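Local coordinates for STIL N-terminal domain-containing protein (Trichoplax adhaerens, PDB 5OI9) that probably acts in centriole assembly, its N-terminal domain binding the centrosomal protein CEP85, at residues D36-R49 against K335-V349. Sequence-based numbering, arbitrary orientation. Where two conformers were deposited one is given.
Sequences DCNLTIDITEKCLR and KVAKTRNEYMRLQLV
D42 and R345 form a non-hydrogen-bonded pair between the antiparallel strands 39-44 and 343-348, and their side chains run alongside, pointing the same way. R345 grips the carboxylate side-on: NE reaches the syn lone pair of D42 OD1 at 2.6 Å and NH2 meets OD2 at 2.7 Å, the two planes only 14° apart. A bend at chi3 (-62°) turns the guanidinium back onto its partner, and T40 CG2 covers one of its faces. On the same side of the sheet, Q347 NE2 donates a bent bond to T40 OG1 (2.9 Å), while N38 ND2 comes from above the carbonyl plane to Q347 OE1 (3.1 Å). A lysine in place of D42 would probably leave R345 without its mate, two cations confronting each other and the guanidinium set free to turn. The opposite face is apolar: I41 CG1 meets L348 CD1 at 3.7 Å, while L346 and L348 pack against S187 of strand 180-192. Paired backbone bonds at L39-L348, I41-L346 and I43-M344 fix the register, and strand 85-97 flanks 39-44 in parallel. Within this mixed sheet of the STIL N-terminal domain, the two-nitrogen grip probably offsets the cost of burying the D42 carboxylate.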
loop_
_atom_site.group_PDB
_atom_site.type_symbol
_atom_site.label_atom_id
_atom_site.label_comp_id
_atom_site.label_asym_id
_atom_site.label_seq_id
_atom_site.Cartn_x
_atom_site.Cartn_y
_atom_site.Cartn_z
ATOM N N ASP A 36 0.398 -9.034 -11.993
ATOM C CA ASP A 36 -0.394 -10.244 -12.230
ATOM C C ASP A 36 -1.068 -10.741 -10.952
ATOM O O ASP A 36 -1.197 -11.949 -10.741
ATOM C CB ASP A 36 0.461 -11.360 -12.843
ATOM C CG ASP A 36 1.412 -10.852 -13.913
ATOM O OD1 ASP A 36 0.937 -10.367 -14.961
ATOM O OD2 ASP A 36 2.641 -10.932 -13.697
ATOM N N CYS A 37 -1.493 -9.806 -10.097
ATOM C CA CYS A 37 -2.105 -10.071 -8.793
ATOM C C CYS A 37 -1.125 -10.688 -7.798
ATOM O O CYS A 37 -1.547 -11.256 -6.783
ATOM C CB CYS A 37 -3.348 -10.966 -8.915
ATOM S SG CYS A 37 -4.485 -10.515 -10.253
ATOM N N ASN A 38 0.178 -10.568 -8.050
ATOM C CA ASN A 38 1.213 -11.191 -7.233
ATOM C C ASN A 38 1.876 -10.145 -6.341
ATOM O O ASN A 38 2.293 -9.085 -6.821
ATOM C CB ASN A 38 2.251 -11.876 -8.133
ATOM C CG ASN A 38 3.348 -12.599 -7.357
ATOM O OD1 ASN A 38 3.948 -12.052 -6.431
ATOM N ND2 ASN A 38 3.632 -13.833 -7.761
ATOM N N LEU A 39 1.978 -10.450 -5.049
ATOM C CA LEU A 39 2.723 -9.638 -4.094
ATOM C C LEU A 39 3.929 -10.439 -3.616
ATOM O O LEU A 39 3.775 -11.551 -3.098
ATOM C CB LEU A 39 1.841 -9.226 -2.913
ATOM C CG LEU A 39 2.518 -8.393 -1.821
ATOM C CD1 LEU A 39 2.998 -7.062 -2.381
ATOM C CD2 LEU A 39 1.586 -8.175 -0.634
ATOM N N THR A 40 5.122 -9.879 -3.795
ATOM C CA THR A 40 6.370 -10.545 -3.444
ATOM C C THR A 40 6.911 -9.971 -2.141
ATOM O O THR A 40 6.957 -8.748 -1.967
ATOM C CB THR A 40 7.403 -10.380 -4.562
ATOM O OG1 THR A 40 6.984 -11.120 -5.716
ATOM C CG2 THR A 40 8.779 -10.870 -4.120
ATOM N N ILE A 41 7.318 -10.853 -1.230
ATOM C CA ILE A 41 7.907 -10.472 0.049
ATOM C C ILE A 41 9.303 -11.080 0.125
ATOM O O ILE A 41 9.457 -12.301 -0.005
ATOM C CB ILE A 41 7.049 -10.947 1.234
ATOM C CG1 ILE A 41 5.581 -10.553 1.043
ATOM C CG2 ILE A 41 7.591 -10.399 2.549
ATOM C CD1 ILE A 41 5.329 -9.063 1.035
ATOM N N ASP A 42 10.313 -10.239 0.335
ATOM C CA ASP A 42 11.684 -10.687 0.566
ATOM C C ASP A 42 12.078 -10.337 1.995
ATOM O O ASP A 42 12.008 -9.169 2.390
ATOM C CB ASP A 42 12.657 -10.048 -0.427
ATOM C CG ASP A 42 12.432 -10.517 -1.852
ATOM O OD1 ASP A 42 11.940 -11.648 -2.040
ATOM O OD2 ASP A 42 12.754 -9.754 -2.785
ATOM N N ILE A 43 12.493 -11.344 2.762
ATOM C CA ILE A 43 12.831 -11.192 4.174
ATOM C C ILE A 43 14.263 -11.667 4.371
ATOM O O ILE A 43 14.583 -12.821 4.068
ATOM C CB ILE A 43 11.876 -11.988 5.079
ATOM C CG1 ILE A 43 10.419 -11.714 4.706
ATOM C CG2 ILE A 43 12.127 -11.658 6.545
ATOM C CD1 ILE A 43 9.430 -12.480 5.557
ATOM N N THR A 44 15.119 -10.791 4.893
ATOM C CA THR A 44 16.514 -11.161 5.082
ATOM C C THR A 44 16.670 -12.094 6.277
ATOM O O THR A 44 15.941 -12.001 7.270
ATOM C CB THR A 44 17.391 -9.923 5.285
ATOM O OG1 THR A 44 17.090 -9.322 6.553
ATOM C CG2 THR A 44 17.152 -8.914 4.174
ATOM N N GLU A 45 17.632 -13.012 6.166
ATOM C CA GLU A 45 17.923 -13.912 7.276
ATOM C C GLU A 45 18.402 -13.143 8.500
ATOM O O GLU A 45 18.105 -13.534 9.634
ATOM C CB GLU A 45 18.964 -14.950 6.846
ATOM C CG GLU A 45 19.349 -15.966 7.917
ATOM C CD GLU A 45 20.465 -15.476 8.822
ATOM O OE1 GLU A 45 21.145 -14.498 8.452
ATOM O OE2 GLU A 45 20.655 -16.062 9.905
ATOM N N LYS A 46 19.129 -12.043 8.289
ATOM C CA LYS A 46 19.700 -11.296 9.405
ATOM C C LYS A 46 18.620 -10.714 10.311
ATOM O O LYS A 46 18.744 -10.764 11.540
ATOM C CB LYS A 46 20.606 -10.183 8.880
ATOM C CG LYS A 46 21.470 -9.531 9.946
ATOM C CD LYS A 46 21.959 -8.171 9.487
ATOM C CE LYS A 46 22.539 -8.244 8.082
ATOM N NZ LYS A 46 22.722 -6.891 7.485
ATOM N N CYS A 47 17.560 -10.142 9.733
ATOM C CA CYS A 47 16.534 -9.555 10.591
ATOM C C CYS A 47 15.702 -10.637 11.269
ATOM O O CYS A 47 15.271 -10.455 12.413
ATOM C CB CYS A 47 15.658 -8.563 9.807
ATOM S SG CYS A 47 14.408 -9.232 8.673
ATOM N N LEU A 48 15.499 -11.778 10.606
ATOM C CA LEU A 48 14.886 -12.921 11.280
ATOM C C LEU A 48 15.769 -13.432 12.412
ATOM O O LEU A 48 15.266 -13.818 13.474
ATOM C CB LEU A 48 14.606 -14.043 10.278
ATOM C CG LEU A 48 13.493 -13.809 9.256
ATOM C CD1 LEU A 48 13.454 -14.944 8.244
ATOM C CD2 LEU A 48 12.146 -13.660 9.949
ATOM N N ARG A 49 17.089 -13.448 12.203
ATOM C CA ARG A 49 17.995 -13.893 13.257
ATOM C C ARG A 49 17.958 -12.945 14.450
ATOM O O ARG A 49 17.960 -13.389 15.604
ATOM C CB ARG A 49 19.418 -14.021 12.712
ATOM C CG ARG A 49 20.426 -14.533 13.735
ATOM C CD ARG A 49 21.836 -14.593 13.163
ATOM N NE ARG A 49 21.968 -15.605 12.120
ATOM C CZ ARG A 49 22.275 -16.879 12.349
ATOM N NH1 ARG A 49 22.482 -17.301 13.588
ATOM N NH2 ARG A 49 22.374 -17.731 11.338
ATOM N N LYS A 335 23.656 -21.930 14.353
ATOM C CA LYS A 335 23.841 -21.143 15.568
ATOM C C LYS A 335 24.745 -19.946 15.310
ATOM O O LYS A 335 24.449 -18.822 15.731
ATOM C CB LYS A 335 24.426 -22.027 16.669
ATOM C CG LYS A 335 23.479 -23.081 17.182
ATOM C CD LYS A 335 22.328 -22.432 17.919
ATOM C CE LYS A 335 21.861 -23.311 19.055
ATOM N NZ LYS A 335 22.995 -23.745 19.915
ATOM N N VAL A 336 25.849 -20.170 14.607
ATOM C CA VAL A 336 26.814 -19.120 14.312
ATOM C C VAL A 336 26.393 -18.424 13.024
ATOM O O VAL A 336 26.232 -19.071 11.983
ATOM C CB VAL A 336 28.234 -19.692 14.198
ATOM C CG1 VAL A 336 29.220 -18.588 13.900
ATOM C CG2 VAL A 336 28.615 -20.420 15.480
ATOM N N ALA A 337 26.212 -17.109 13.096
ATOM C CA ALA A 337 25.771 -16.349 11.936
ATOM C C ALA A 337 26.881 -16.242 10.900
ATOM O O ALA A 337 28.057 -16.076 11.236
ATOM C CB ALA A 337 25.318 -14.951 12.356
ATOM N N LYS A 338 26.498 -16.342 9.630
ATOM C CA LYS A 338 27.399 -16.098 8.514
ATOM C C LYS A 338 27.109 -14.725 7.921
ATOM O O LYS A 338 25.946 -14.351 7.737
ATOM C CB LYS A 338 27.251 -17.177 7.438
ATOM C CG LYS A 338 27.745 -18.553 7.857
ATOM C CD LYS A 338 27.670 -19.539 6.700
ATOM C CE LYS A 338 28.277 -20.884 7.073
ATOM N NZ LYS A 338 27.569 -21.521 8.218
ATOM N N THR A 339 28.171 -13.973 7.630
ATOM C CA THR A 339 28.034 -12.623 7.082
ATOM C C THR A 339 27.729 -12.712 5.586
ATOM O O THR A 339 28.539 -12.375 4.720
ATOM C CB THR A 339 29.284 -11.797 7.350
ATOM O OG1 THR A 339 30.401 -12.378 6.664
ATOM C CG2 THR A 339 29.578 -11.745 8.843
ATOM N N ARG A 340 26.524 -13.186 5.293
ATOM C CA ARG A 340 26.001 -13.253 3.941
ATOM C C ARG A 340 24.729 -12.418 3.863
ATOM O O ARG A 340 24.229 -11.903 4.866
ATOM C CB ARG A 340 25.722 -14.699 3.522
ATOM C CG ARG A 340 26.931 -15.612 3.609
ATOM C CD ARG A 340 26.562 -17.056 3.320
ATOM N NE ARG A 340 27.736 -17.923 3.358
ATOM C CZ ARG A 340 27.715 -19.226 3.095
ATOM N NH1 ARG A 340 26.576 -19.823 2.772
ATOM N NH2 ARG A 340 28.837 -19.931 3.153
ATOM N N ASN A 341 24.209 -12.281 2.648
ATOM C CA ASN A 341 22.946 -11.582 2.467
ATOM C C ASN A 341 21.863 -12.570 2.058
ATOM O O ASN A 341 21.119 -12.329 1.101
ATOM C CB ASN A 341 23.094 -10.462 1.436
ATOM C CG ASN A 341 24.073 -9.395 1.882
ATOM O OD1 ASN A 341 23.841 -8.704 2.874
ATOM N ND2 ASN A 341 25.175 -9.256 1.151
ATOM N N GLU A 342 21.776 -13.689 2.773
ATOM C CA GLU A 342 20.727 -14.661 2.506
ATOM C C GLU A 342 19.364 -14.064 2.835
ATOM O O GLU A 342 19.223 -13.265 3.765
ATOM C CB GLU A 342 20.964 -15.932 3.324
ATOM C CG GLU A 342 22.281 -16.635 3.012
ATOM C CD GLU A 342 22.327 -17.183 1.598
ATOM O OE1 GLU A 342 21.340 -17.825 1.178
ATOM O OE2 GLU A 342 23.344 -16.965 0.904
ATOM N N TYR A 343 18.355 -14.445 2.061
ATOM C CA TYR A 343 17.018 -13.931 2.303
ATOM C C TYR A 343 16.002 -15.003 1.939
ATOM O O TYR A 343 16.328 -16.033 1.349
ATOM C CB TYR A 343 16.752 -12.638 1.518
ATOM C CG TYR A 343 16.620 -12.861 0.031
ATOM C CD1 TYR A 343 17.745 -12.997 -0.771
ATOM C CD2 TYR A 343 15.370 -12.938 -0.569
ATOM C CE1 TYR A 343 17.629 -13.206 -2.127
ATOM C CE2 TYR A 343 15.245 -13.143 -1.927
ATOM C CZ TYR A 343 16.377 -13.279 -2.700
ATOM O OH TYR A 343 16.267 -13.486 -4.053
HETATM N N MSE A 344 14.755 -14.734 2.294
HETATM C CA MSE A 344 13.654 -15.631 2.009
HETATM C C MSE A 344 12.593 -14.887 1.195
HETATM O O MSE A 344 12.229 -13.761 1.526
HETATM C CB MSE A 344 13.094 -16.165 3.322
HETATM C CG MSE A 344 11.674 -16.653 3.291
HETATM SE SE MSE A 344 11.061 -16.889 5.133
HETATM C CE MSE A 344 9.373 -17.728 4.774
ATOM N N ARG A 345 12.124 -15.508 0.116
ATOM C CA ARG A 345 11.117 -14.917 -0.755
ATOM C C ARG A 345 9.800 -15.662 -0.604
ATOM O O ARG A 345 9.761 -16.890 -0.717
ATOM C CB ARG A 345 11.561 -14.930 -2.223
ATOM C CG ARG A 345 10.456 -14.485 -3.178
ATOM C CD ARG A 345 10.996 -14.009 -4.518
ATOM N NE ARG A 345 11.857 -12.836 -4.385
ATOM C CZ ARG A 345 12.235 -12.064 -5.402
ATOM N NH1 ARG A 345 11.821 -12.329 -6.633
ATOM N NH2 ARG A 345 13.024 -11.021 -5.187
ATOM N N LEU A 346 8.732 -14.913 -0.343
ATOM C CA LEU A 346 7.374 -15.435 -0.297
ATOM C C LEU A 346 6.545 -14.778 -1.390
ATOM O O LEU A 346 6.673 -13.575 -1.640
ATOM C CB LEU A 346 6.729 -15.189 1.071
ATOM C CG LEU A 346 7.330 -15.955 2.249
ATOM C CD1 LEU A 346 6.759 -15.465 3.572
ATOM C CD2 LEU A 346 7.089 -17.449 2.078
ATOM N N GLN A 347 5.702 -15.576 -2.039
ATOM C CA GLN A 347 4.822 -15.116 -3.105
ATOM C C GLN A 347 3.383 -15.159 -2.610
ATOM O O GLN A 347 2.925 -16.195 -2.114
ATOM C CB GLN A 347 4.979 -15.990 -4.353
ATOM C CG GLN A 347 6.403 -16.071 -4.889
ATOM C CD GLN A 347 6.792 -14.853 -5.704
ATOM O OE1 GLN A 347 6.443 -14.742 -6.880
ATOM N NE2 GLN A 347 7.524 -13.933 -5.085
ATOM N N LEU A 348 2.677 -14.039 -2.729
ATOM C CA LEU A 348 1.297 -13.939 -2.261
ATOM C C LEU A 348 0.423 -13.473 -3.417
ATOM O O LEU A 348 0.563 -12.341 -3.891
ATOM C CB LEU A 348 1.180 -12.983 -1.065
ATOM C CG LEU A 348 1.774 -13.422 0.283
ATOM C CD1 LEU A 348 3.292 -13.327 0.292
ATOM C CD2 LEU A 348 1.197 -12.620 1.443
ATOM N N VAL A 349 -0.465 -14.350 -3.876
ATOM C CA VAL A 349 -1.469 -14.008 -4.882
ATOM C C VAL A 349 -2.835 -14.144 -4.219
ATOM O O VAL A 349 -3.489 -15.190 -4.346
ATOM C CB VAL A 349 -1.347 -14.891 -6.135
ATOM C CG1 VAL A 349 -2.347 -14.459 -7.199
ATOM C CG2 VAL A 349 0.071 -14.838 -6.689
HETATM O O HOH W 1 22.475 -13.325 6.503
HETATM O O HOH W 2 20.460 -11.685 5.540
#